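Local coordinates for protein of unknown function VPA0982 (Vibrio parahaemolyticus, PDB 2QIP) that is of unknown function but carries an NYN domain of the PIN clan and probably acts as a nuclease on RNA, at residues Ala106-Ser116 and Ile128-Tyr139; Asp118-Gln129 and Ser146-Asp154. All coordinates share one frame; numbering follows the deposited sequence.

Contact 1: Ala106-Ser116 and Ile128-Tyr139; sequences APDVDRVILVS and IQQRYNKKVTVY. With EDO (1,2-ethanediol), chain C; EDO (1,2-ethanediol), chain D.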
loop_
_atom_site.group_PDB
_atom_site.type_symbol
_atom_site.label_atom_id
_atom_site.label_comp_id
_atom_site.label_asym_id
_atom_site.label_seq_id
_atom_site.Cartn_x
_atom_site.Cartn_y
_atom_site.Cartn_z
ATOM N N ALA A 106 -12.269 -1.600 -8.310
ATOM C CA ALA A 106 -11.993 -1.799 -9.744
ATOM C C ALA A 106 -13.043 -2.644 -10.506
ATOM O O ALA A 106 -13.452 -2.274 -11.600
ATOM C CB ALA A 106 -10.593 -2.368 -9.955
ATOM N N PRO A 107 -13.456 -3.807 -9.963
ATOM C CA PRO A 107 -14.444 -4.587 -10.742
ATOM C C PRO A 107 -15.780 -3.884 -10.971
ATOM O O PRO A 107 -16.513 -4.263 -11.884
ATOM C CB PRO A 107 -14.639 -5.868 -9.911
ATOM C CG PRO A 107 -14.122 -5.536 -8.525
ATOM C CD PRO A 107 -13.029 -4.530 -8.744
ATOM N N ASP A 108 -16.077 -2.870 -10.161
ATOM C CA ASP A 108 -17.374 -2.207 -10.215
ATOM C C ASP A 108 -17.390 -0.962 -11.087
ATOM O O ASP A 108 -18.441 -0.357 -11.263
ATOM C CB ASP A 108 -17.841 -1.820 -8.811
ATOM C CG ASP A 108 -18.025 -3.018 -7.925
ATOM O OD1 ASP A 108 -18.696 -3.964 -8.373
ATOM O OD2 ASP A 108 -17.481 -3.027 -6.799
ATOM N N VAL A 109 -16.233 -0.580 -11.631
ATOM C CA VAL A 109 -16.147 0.670 -12.407
ATOM C C VAL A 109 -15.424 0.456 -13.729
ATOM O O VAL A 109 -14.674 -0.524 -13.889
ATOM C CB VAL A 109 -15.476 1.827 -11.612
ATOM C CG1 VAL A 109 -16.322 2.169 -10.400
ATOM C CG2 VAL A 109 -14.053 1.473 -11.176
ATOM N N ASP A 110 -15.664 1.370 -14.669
ATOM C CA ASP A 110 -14.921 1.361 -15.922
ATOM C C ASP A 110 -13.570 2.042 -15.802
ATOM O O ASP A 110 -12.654 1.746 -16.554
ATOM C CB ASP A 110 -15.714 2.064 -17.026
ATOM C CG ASP A 110 -17.066 1.412 -17.277
ATOM O OD1 ASP A 110 -17.085 0.187 -17.505
ATOM O OD2 ASP A 110 -18.106 2.097 -17.189
ATOM N N ARG A 111 -13.462 2.979 -14.873
ATOM C CA ARG A 111 -12.253 3.776 -14.745
ATOM C C ARG A 111 -12.075 4.170 -13.285
ATOM O O ARG A 111 -13.035 4.569 -12.608
ATOM C CB ARG A 111 -12.380 5.044 -15.600
ATOM C CG ARG A 111 -11.135 5.953 -15.555
ATOM C CD ARG A 111 -11.329 7.202 -16.366
ATOM N NE ARG A 111 -11.475 6.868 -17.775
ATOM C CZ ARG A 111 -10.479 6.777 -18.663
ATOM N NH1 ARG A 111 -9.213 7.018 -18.323
ATOM N NH2 ARG A 111 -10.764 6.424 -19.926
ATOM N N VAL A 112 -10.841 4.004 -12.811
ATOM C CA VAL A 112 -10.427 4.489 -11.485
ATOM C C VAL A 112 -9.685 5.804 -11.702
ATOM O O VAL A 112 -8.750 5.876 -12.539
ATOM C CB VAL A 112 -9.505 3.454 -10.775
ATOM C CG1 VAL A 112 -8.976 4.016 -9.448
ATOM C CG2 VAL A 112 -10.251 2.139 -10.548
ATOM N N ILE A 113 -10.096 6.836 -10.958
ATOM C CA ILE A 113 -9.394 8.121 -10.997
ATOM C C ILE A 113 -8.637 8.291 -9.685
ATOM O O ILE A 113 -9.252 8.344 -8.619
ATOM C CB ILE A 113 -10.372 9.284 -11.228
ATOM C CG1 ILE A 113 -11.154 9.081 -12.548
ATOM C CG2 ILE A 113 -9.638 10.630 -11.177
ATOM C CD1 ILE A 113 -12.206 10.147 -12.829
ATOM N N LEU A 114 -7.306 8.306 -9.778
ATOM C CA LEU A 114 -6.416 8.406 -8.620
ATOM C C LEU A 114 -5.807 9.793 -8.610
ATOM O O LEU A 114 -5.177 10.195 -9.584
ATOM C CB LEU A 114 -5.302 7.358 -8.714
ATOM C CG LEU A 114 -4.236 7.417 -7.628
ATOM C CD1 LEU A 114 -4.790 7.136 -6.237
ATOM C CD2 LEU A 114 -3.135 6.424 -7.998
ATOM N N VAL A 115 -6.044 10.528 -7.524
ATOM C CA VAL A 115 -5.502 11.879 -7.400
ATOM C C VAL A 115 -4.323 11.800 -6.434
ATOM O O VAL A 115 -4.494 11.823 -5.216
ATOM C CB VAL A 115 -6.584 12.885 -6.928
ATOM C CG1 VAL A 115 -6.055 14.312 -7.010
ATOM C CG2 VAL A 115 -7.818 12.776 -7.810
ATOM N N SER A 116 -3.140 11.625 -7.015
ATOM C CA SER A 116 -1.894 11.508 -6.267
ATOM C C SER A 116 -0.762 11.537 -7.265
ATOM O O SER A 116 -0.915 11.015 -8.384
ATOM C CB SER A 116 -1.819 10.172 -5.520
ATOM O OG SER A 116 -0.599 10.078 -4.785
ATOM N N ILE A 128 -4.494 -2.941 -11.498
ATOM C CA ILE A 128 -5.868 -2.704 -11.958
ATOM C C ILE A 128 -6.001 -3.045 -13.452
ATOM O O ILE A 128 -6.966 -3.697 -13.883
ATOM C CB ILE A 128 -6.262 -1.237 -11.728
ATOM C CG1 ILE A 128 -6.430 -0.969 -10.233
ATOM C CG2 ILE A 128 -7.564 -0.908 -12.480
ATOM C CD1 ILE A 128 -6.483 0.530 -9.874
ATOM N N GLN A 129 -5.020 -2.614 -14.240
ATOM C CA GLN A 129 -5.069 -2.869 -15.674
ATOM C C GLN A 129 -4.936 -4.362 -15.979
ATOM O O GLN A 129 -5.655 -4.880 -16.834
ATOM C CB GLN A 129 -3.978 -2.070 -16.395
ATOM C CG GLN A 129 -4.201 -0.563 -16.294
ATOM C CD GLN A 129 -2.976 0.252 -16.628
ATOM O OE1 GLN A 129 -1.846 -0.232 -16.521
ATOM N NE2 GLN A 129 -3.193 1.512 -17.035
ATOM N N GLN A 130 -4.027 -5.061 -15.281
ATOM C CA GLN A 130 -3.789 -6.506 -15.546
ATOM C C GLN A 130 -4.975 -7.363 -15.131
ATOM O O GLN A 130 -5.478 -8.212 -15.890
ATOM C CB GLN A 130 -2.553 -6.985 -14.802
ATOM C CG GLN A 130 -1.246 -6.423 -15.309
ATOM C CD GLN A 130 -0.089 -6.791 -14.392
ATOM O OE1 GLN A 130 -0.256 -6.954 -13.169
ATOM N NE2 GLN A 130 1.099 -6.916 -14.978
ATOM N N ARG A 131 -5.421 -7.167 -13.893
ATOM C CA ARG A 131 -6.430 -8.080 -13.346
ATOM C C ARG A 131 -7.842 -7.730 -13.775
ATOM O O ARG A 131 -8.653 -8.642 -14.035
ATOM C CB ARG A 131 -6.333 -8.143 -11.822
ATOM C CG ARG A 131 -5.004 -8.743 -11.400
ATOM C CD ARG A 131 -4.889 -9.008 -9.923
ATOM N NE ARG A 131 -5.814 -10.036 -9.426
ATOM C CZ ARG A 131 -5.662 -11.354 -9.570
ATOM N NH1 ARG A 131 -4.656 -11.864 -10.284
ATOM N NH2 ARG A 131 -6.570 -12.171 -9.048
ATOM N N TYR A 132 -8.151 -6.425 -13.859
ATOM C CA TYR A 132 -9.528 -5.995 -14.137
ATOM C C TYR A 132 -9.700 -5.329 -15.498
ATOM O O TYR A 132 -10.818 -5.007 -15.901
ATOM C CB TYR A 132 -10.046 -5.073 -13.015
ATOM C CG TYR A 132 -9.990 -5.772 -11.687
ATOM C CD1 TYR A 132 -10.996 -6.664 -11.310
ATOM C CD2 TYR A 132 -8.890 -5.617 -10.849
ATOM C CE1 TYR A 132 -10.912 -7.360 -10.103
ATOM C CE2 TYR A 132 -8.793 -6.312 -9.650
ATOM C CZ TYR A 132 -9.806 -7.167 -9.279
ATOM O OH TYR A 132 -9.715 -7.853 -8.083
ATOM N N ASN A 133 -8.581 -5.102 -16.186
ATOM C CA ASN A 133 -8.576 -4.407 -17.472
ATOM C C ASN A 133 -9.461 -3.163 -17.487
ATOM O O ASN A 133 -10.175 -2.903 -18.469
ATOM C CB ASN A 133 -8.920 -5.346 -18.630
ATOM C CG ASN A 133 -8.539 -4.769 -19.975
ATOM O OD1 ASN A 133 -7.610 -3.943 -20.096
ATOM N ND2 ASN A 133 -9.244 -5.208 -21.010
ATOM N N LYS A 134 -9.395 -2.389 -16.397
ATOM C CA LYS A 134 -10.089 -1.106 -16.346
ATOM C C LYS A 134 -9.109 0.026 -16.654
ATOM O O LYS A 134 -7.890 -0.181 -16.643
ATOM C CB LYS A 134 -10.784 -0.920 -14.982
ATOM C CG LYS A 134 -11.724 -2.077 -14.587
ATOM C CD LYS A 134 -12.732 -2.491 -15.654
ATOM C CE LYS A 134 -13.608 -3.682 -15.206
ATOM N NZ LYS A 134 -14.589 -3.316 -14.147
ATOM N N LYS A 135 -9.665 1.200 -16.971
ATOM C CA LYS A 135 -8.835 2.376 -17.249
ATOM C C LYS A 135 -8.458 3.052 -15.949
ATOM O O LYS A 135 -9.206 2.975 -14.957
ATOM C CB LYS A 135 -9.598 3.386 -18.114
ATOM C CG LYS A 135 -10.040 2.843 -19.466
ATOM C CD LYS A 135 -8.899 2.748 -20.430
ATOM C CE LYS A 135 -9.394 2.291 -21.811
ATOM N NZ LYS A 135 -8.238 2.135 -22.727
ATOM N N VAL A 136 -7.313 3.724 -15.961
ATOM C CA VAL A 136 -6.885 4.521 -14.826
ATOM C C VAL A 136 -6.459 5.893 -15.310
ATOM O O VAL A 136 -5.608 6.014 -16.231
ATOM C CB VAL A 136 -5.730 3.841 -14.045
ATOM C CG1 VAL A 136 -5.359 4.670 -12.811
ATOM C CG2 VAL A 136 -6.144 2.402 -13.630
ATOM N N THR A 137 -7.065 6.919 -14.713
ATOM C CA THR A 137 -6.595 8.302 -14.891
ATOM C C THR A 137 -5.913 8.747 -13.606
ATOM O O THR A 137 -6.446 8.520 -12.515
ATOM C CB THR A 137 -7.764 9.265 -15.178
ATOM O OG1 THR A 137 -8.410 8.880 -16.399
ATOM C CG2 THR A 137 -7.305 10.738 -15.251
ATOM N N VAL A 138 -4.751 9.389 -13.742
ATOM C CA VAL A 138 -4.042 9.999 -12.624
ATOM C C VAL A 138 -4.117 11.501 -12.759
ATOM O O VAL A 138 -3.874 12.019 -13.851
ATOM C CB VAL A 138 -2.566 9.533 -12.575
ATOM C CG1 VAL A 138 -1.739 10.369 -11.583
ATOM C CG2 VAL A 138 -2.495 8.043 -12.213
ATOM N N TYR A 139 -4.475 12.177 -11.662
ATOM C CA TYR A 139 -4.325 13.632 -11.555
ATOM C C TYR A 139 -3.163 13.868 -10.607
ATOM O O TYR A 139 -3.158 13.313 -9.497
ATOM C CB TYR A 139 -5.572 14.282 -10.941
ATOM C CG TYR A 139 -6.750 14.441 -11.864
ATOM C CD1 TYR A 139 -7.211 15.720 -12.221
ATOM C CD2 TYR A 139 -7.447 13.327 -12.352
ATOM C CE1 TYR A 139 -8.317 15.890 -13.042
ATOM C CE2 TYR A 139 -8.542 13.488 -13.182
ATOM C CZ TYR A 139 -8.970 14.774 -13.540
ATOM O OH TYR A 139 -10.060 14.926 -14.370
HETATM C C1 EDO C . -17.976 -1.798 -14.856
HETATM O O1 EDO C . -16.793 -1.985 -15.638
HETATM C C2 EDO C . -19.099 -2.635 -15.461
HETATM O O2 EDO C . -20.142 -2.667 -14.491
HETATM C C1 EDO D . -1.869 -10.463 -10.333
HETATM O O1 EDO D . -0.643 -10.789 -9.677
HETATM C C2 EDO D . -1.820 -10.700 -11.830
HETATM O O2 EDO D . -1.746 -9.429 -12.486
#

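Contact 2: Asp118-Gln129 and Ser146-Asp154; sequences DGDFSLLVERIQ and SQTLIDCAD. With EDO (1,2-ethanediol), chain E.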
loop_
_atom_site.group_PDB
_atom_site.type_symbol
_atom_site.label_atom_id
_atom_site.label_comp_id
_atom_site.label_asym_id
_atom_site.label_seq_id
_atom_site.Cartn_x
_atom_site.Cartn_y
_atom_site.Cartn_z
ATOM N N ASP A 118 2.230 10.209 -6.193
ATOM C CA ASP A 118 3.146 9.242 -5.578
ATOM C C ASP A 118 3.411 8.045 -6.504
ATOM O O ASP A 118 2.509 7.244 -6.794
ATOM C CB ASP A 118 2.526 8.802 -4.242
ATOM C CG ASP A 118 3.397 7.841 -3.432
ATOM O OD1 ASP A 118 4.361 7.250 -3.961
ATOM O OD2 ASP A 118 3.059 7.662 -2.219
ATOM N N GLY A 119 4.647 7.936 -6.980
ATOM C CA GLY A 119 5.001 6.895 -7.917
ATOM C C GLY A 119 4.826 5.478 -7.397
ATOM O O GLY A 119 4.759 4.543 -8.196
ATOM N N ASP A 120 4.771 5.287 -6.080
ATOM C CA ASP A 120 4.539 3.927 -5.589
ATOM C C ASP A 120 3.194 3.378 -6.062
ATOM O O ASP A 120 2.993 2.165 -6.120
ATOM C CB ASP A 120 4.669 3.827 -4.076
ATOM C CG ASP A 120 6.112 3.698 -3.632
ATOM O OD1 ASP A 120 6.915 3.176 -4.432
ATOM O OD2 ASP A 120 6.438 4.126 -2.499
ATOM N N PHE A 121 2.277 4.274 -6.404
ATOM C CA PHE A 121 0.981 3.808 -6.919
ATOM C C PHE A 121 1.077 3.219 -8.340
ATOM O O PHE A 121 0.097 2.637 -8.842
ATOM C CB PHE A 121 -0.079 4.897 -6.847
ATOM C CG PHE A 121 -0.550 5.205 -5.453
ATOM C CD1 PHE A 121 -1.045 4.201 -4.630
ATOM C CD2 PHE A 121 -0.519 6.508 -4.967
ATOM C CE1 PHE A 121 -1.491 4.504 -3.316
ATOM C CE2 PHE A 121 -0.968 6.801 -3.689
ATOM C CZ PHE A 121 -1.453 5.813 -2.849
ATOM N N SER A 122 2.252 3.324 -8.976
ATOM C CA SER A 122 2.422 2.696 -10.292
ATOM C C SER A 122 2.072 1.214 -10.237
ATOM O O SER A 122 1.472 0.685 -11.187
ATOM C CB SER A 122 3.862 2.847 -10.793
ATOM O OG SER A 122 4.159 4.220 -10.893
ATOM N N LEU A 123 2.457 0.538 -9.147
ATOM C CA LEU A 123 2.162 -0.888 -9.058
ATOM C C LEU A 123 0.663 -1.145 -8.976
ATOM O O LEU A 123 0.158 -2.169 -9.481
ATOM C CB LEU A 123 2.862 -1.548 -7.876
ATOM C CG LEU A 123 4.337 -1.933 -8.092
ATOM C CD1 LEU A 123 5.230 -0.710 -8.247
ATOM C CD2 LEU A 123 4.827 -2.800 -6.946
ATOM N N LEU A 124 -0.044 -0.216 -8.345
ATOM C CA LEU A 124 -1.500 -0.326 -8.219
ATOM C C LEU A 124 -2.178 -0.104 -9.568
ATOM O O LEU A 124 -3.091 -0.860 -9.949
ATOM C CB LEU A 124 -2.012 0.675 -7.179
ATOM C CG LEU A 124 -3.525 0.922 -7.155
ATOM C CD1 LEU A 124 -4.314 -0.354 -6.815
ATOM C CD2 LEU A 124 -3.825 2.072 -6.182
ATOM N N VAL A 125 -1.722 0.913 -10.307
ATOM C CA VAL A 125 -2.270 1.168 -11.636
ATOM C C VAL A 125 -2.086 -0.080 -12.513
ATOM O O VAL A 125 -3.039 -0.554 -13.158
ATOM C CB VAL A 125 -1.590 2.405 -12.259
ATOM C CG1 VAL A 125 -1.928 2.533 -13.740
ATOM C CG2 VAL A 125 -1.961 3.672 -11.446
ATOM N N GLU A 126 -0.868 -0.613 -12.529
ATOM C CA GLU A 126 -0.566 -1.808 -13.321
ATOM C C GLU A 126 -1.489 -2.962 -12.923
ATOM O O GLU A 126 -1.992 -3.675 -13.783
ATOM C CB GLU A 126 0.900 -2.207 -13.144
ATOM C CG GLU A 126 1.305 -3.524 -13.784
ATOM C CD GLU A 126 2.743 -3.883 -13.457
ATOM O OE1 GLU A 126 3.044 -4.174 -12.274
ATOM O OE2 GLU A 126 3.566 -3.840 -14.386
ATOM N N ARG A 127 -1.705 -3.166 -11.627
ATOM C CA ARG A 127 -2.496 -4.321 -11.178
ATOM C C ARG A 127 -3.967 -4.163 -11.571
ATOM O O ARG A 127 -4.630 -5.144 -11.919
ATOM C CB ARG A 127 -2.366 -4.515 -9.671
ATOM C CG ARG A 127 -2.709 -5.930 -9.212
ATOM C CD ARG A 127 -1.709 -6.987 -9.691
ATOM N NE ARG A 127 -0.331 -6.690 -9.292
ATOM C CZ ARG A 127 0.284 -7.210 -8.222
ATOM N NH1 ARG A 127 -0.345 -8.047 -7.421
ATOM N NH2 ARG A 127 1.526 -6.840 -7.917
ATOM N N ILE A 128 -4.494 -2.941 -11.498
ATOM C CA ILE A 128 -5.868 -2.704 -11.958
ATOM C C ILE A 128 -6.001 -3.045 -13.452
ATOM O O ILE A 128 -6.966 -3.697 -13.883
ATOM C CB ILE A 128 -6.262 -1.237 -11.728
ATOM C CG1 ILE A 128 -6.430 -0.969 -10.233
ATOM C CG2 ILE A 128 -7.564 -0.908 -12.480
ATOM C CD1 ILE A 128 -6.483 0.530 -9.874
ATOM N N GLN A 129 -5.020 -2.614 -14.240
ATOM C CA GLN A 129 -5.069 -2.869 -15.674
ATOM C C GLN A 129 -4.936 -4.362 -15.979
ATOM O O GLN A 129 -5.655 -4.880 -16.834
ATOM C CB GLN A 129 -3.978 -2.070 -16.395
ATOM C CG GLN A 129 -4.201 -0.563 -16.294
ATOM C CD GLN A 129 -2.976 0.252 -16.628
ATOM O OE1 GLN A 129 -1.846 -0.232 -16.521
ATOM N NE2 GLN A 129 -3.193 1.512 -17.035
ATOM N N SER A 146 5.585 11.303 -10.229
ATOM C CA SER A 146 6.483 10.322 -10.817
ATOM C C SER A 146 6.211 10.102 -12.286
ATOM O O SER A 146 5.063 9.833 -12.647
ATOM C CB SER A 146 6.256 9.005 -10.102
ATOM O OG SER A 146 6.951 7.961 -10.738
ATOM N N GLN A 147 7.250 10.124 -13.126
ATOM C CA GLN A 147 7.064 9.857 -14.555
ATOM C C GLN A 147 6.575 8.423 -14.796
ATOM O O GLN A 147 5.838 8.152 -15.760
ATOM C CB GLN A 147 8.343 10.139 -15.384
ATOM C CG GLN A 147 8.086 10.134 -16.878
ATOM C CD GLN A 147 7.113 11.229 -17.313
ATOM O OE1 GLN A 147 7.205 12.373 -16.856
ATOM N NE2 GLN A 147 6.178 10.882 -18.191
ATOM N N THR A 148 6.973 7.508 -13.912
ATOM C CA THR A 148 6.558 6.111 -14.050
ATOM C C THR A 148 5.051 6.003 -13.871
ATOM O O THR A 148 4.395 5.276 -14.607
ATOM C CB THR A 148 7.293 5.254 -13.009
ATOM O OG1 THR A 148 8.715 5.453 -13.166
ATOM C CG2 THR A 148 6.955 3.787 -13.133
ATOM N N LEU A 149 4.512 6.742 -12.901
ATOM C CA LEU A 149 3.068 6.761 -12.683
ATOM C C LEU A 149 2.328 7.377 -13.870
ATOM O O LEU A 149 1.314 6.829 -14.324
ATOM C CB LEU A 149 2.749 7.537 -11.396
ATOM C CG LEU A 149 1.269 7.654 -10.995
ATOM C CD1 LEU A 149 0.689 6.291 -10.745
ATOM C CD2 LEU A 149 1.107 8.507 -9.748
ATOM N N ILE A 150 2.851 8.488 -14.396
ATOM C CA ILE A 150 2.251 9.140 -15.571
ATOM C C ILE A 150 2.212 8.169 -16.750
ATOM O O ILE A 150 1.187 8.036 -17.419
ATOM C CB ILE A 150 3.041 10.429 -15.949
ATOM C CG1 ILE A 150 2.843 11.497 -14.865
ATOM C CG2 ILE A 150 2.588 10.976 -17.311
ATOM C CD1 ILE A 150 3.744 12.710 -15.024
ATOM N N ASP A 151 3.307 7.443 -16.962
ATOM C CA ASP A 151 3.405 6.542 -18.116
ATOM C C ASP A 151 2.540 5.292 -17.945
ATOM O O ASP A 151 2.062 4.734 -18.928
ATOM C CB ASP A 151 4.866 6.143 -18.324
ATOM C CG ASP A 151 5.722 7.308 -18.846
ATOM O OD1 ASP A 151 5.158 8.346 -19.260
ATOM O OD2 ASP A 151 6.957 7.183 -18.832
ATOM N N CYS A 152 2.352 4.843 -16.695
ATOM C CA CYS A 152 1.516 3.664 -16.421
ATOM C C CYS A 152 0.032 3.983 -16.663
ATOM O O CYS A 152 -0.714 3.128 -17.134
ATOM C CB CYS A 152 1.691 3.187 -14.963
ATOM S SG CYS A 152 3.212 2.313 -14.662
ATOM N N ALA A 153 -0.402 5.179 -16.256
ATOM C CA ALA A 153 -1.804 5.567 -16.351
ATOM C C ALA A 153 -2.277 5.556 -17.796
ATOM O O ALA A 153 -1.495 5.836 -18.715
ATOM C CB ALA A 153 -1.979 6.973 -15.773
ATOM N N ASP A 154 -3.550 5.240 -18.004
ATOM C CA ASP A 154 -4.142 5.417 -19.317
ATOM C C ASP A 154 -4.214 6.881 -19.738
ATOM O O ASP A 154 -4.022 7.198 -20.909
ATOM C CB ASP A 154 -5.504 4.734 -19.379
ATOM C CG ASP A 154 -5.377 3.252 -19.159
ATOM O OD1 ASP A 154 -4.948 2.549 -20.101
ATOM O OD2 ASP A 154 -5.636 2.800 -18.034
HETATM C C1 EDO E . 4.767 -0.793 -12.282
HETATM O O1 EDO E . 5.222 -2.121 -11.982
HETATM C C2 EDO E . 6.003 0.070 -12.473
HETATM O O2 EDO E . 6.706 -0.418 -13.624
HETATM O O HOH W 1 0.209 0.543 -18.324
#

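Contact 1: Ala106-Ser116 and Ile128-Tyr139
Lys-134 reaches back under the turn that leads into strand 111-115 and lends its ammonium group to the carbonyls there. Its three N-H groups can serve Val-109 O at 2.8 Å from NZ, Ala-106 O at 3.0 Å, and O1 of a 1,2-ethanediol probably from the crystallisation liquor; the weak bond to Pro-107 O can at best share a proton. Bends at chi2 (-50°) and chi4 (71°) curl the chain so that NZ meets these oxygens, as only a long, flexible residue can. Ala-106 O also takes the N-H of Val-109. Asp-110 OD1 accepts from the diol and OD2 from Lys-11 N.

Beyond the turn, 111-115 and 135-139 are neighbouring parallel strands of the domain's sheet, joined through helix 122-132 in a beta-alpha-beta unit. The N-H and C=O groups facing each other pair in turn: Lys-135 N to Asp-110 O, Val-112 N to Lys-135 O, Thr-137 N to Val-112 O, Leu-114 N to Thr-137 O, Tyr-139 N to Leu-114 O, then weakly Ser-116 N to Tyr-139 O. Beta-branched Val-112, Ile-113 and Val-136 suit these extended, buried positions.

The guanidinium of Arg-111 has Lys-135 CB over the centre of one face, 3.5 Å from CZ. Its NH1 gives a bent bond (138°) to Thr-137 OG1 at 2.8 Å, while NE forms a salt bridge with Glu-10. Near the turn, Pro-107 CD sits over one face of the Tyr-132 ring in a CH-pi contact, 3.8 Å from CE1.

Outward-facing amides find other partners: Arg-111 and Ile-113 bond to strand 10-17, and Val-136 N to Asp-154 OD2. The ammonium group gathers the carbonyls of the 3-10 segment and following turn, probably offsetting their converging negative ends and fixing the entry into strand 111-115.

Contact 2: Asp118-Gln129 and Ser146-Asp154
Ser-122 and Val-125 of helix 122-129 face Leu-149 and Cys-152 of helix 147-152, two nearly parallel helices (15° between segment axes, 9.1 Å apart) on one side of the parallel sheet of this NYN domain, a member of the PIN clan.

Apolar packing fills the middle. Leu-149 splits its branches: CD1 lies 3.8 Å from Val-125 CG2, whereas CD2 turns to Asp-118 O. The other methyl of Val-125, CG1, is anti to the backbone N (chi1 169°) and meets Cys-152 CB, so a beta-branched residue serves two neighbours at once. Close approach marks the N-terminal end, where Gly-119 CA comes 3.3 Å from Ser-146 CB; glycine suits the spot because Ser-146 OG lies too near for any beta carbon.

Several polar groups bond within their own segment. Ser-146 is an N-cap whose OG accepts weak bonds from Thr-148 N and Leu-149 N, and it also bonds to Gln-84 O of the second subunit. Asp-118 forms an Asx turn through Asp-120 N. Small enough for the interface, Ser-122 returns its hydroxyl proton to Gly-119 O at 2.8 Å.

Across the far end, the Gln-129 amide suits two acceptors: NE2 donates in its own plane to Cys-152 O at 3.0 Å and, at 154°, to Asp-154 OD2 at 2.9 Å, reaching that oxygen, which Val-136 N also uses, from above the carboxylate plane.

Contact 1 is the more buried of the two: it joins neighbouring strands in the sheet, and backbone amides and carbonyls do most of its bonding. Contact 2, only partly buried, lies in the helical layer over that sheet, where side chains and helix ends supply the chemistry and residues of the second subunit come within reach. Both use helix 122-132, sharing Ile-128 and Gln-129, while strand 135-140 of contact 1 runs on toward helix 147-152 of contact 2. Asp-154 marks the point where strand and helix layers meet: its OD2 lies 2.8 Å from Val-136 N, so a residue of contact 2 probably satisfies an amide of contact 1.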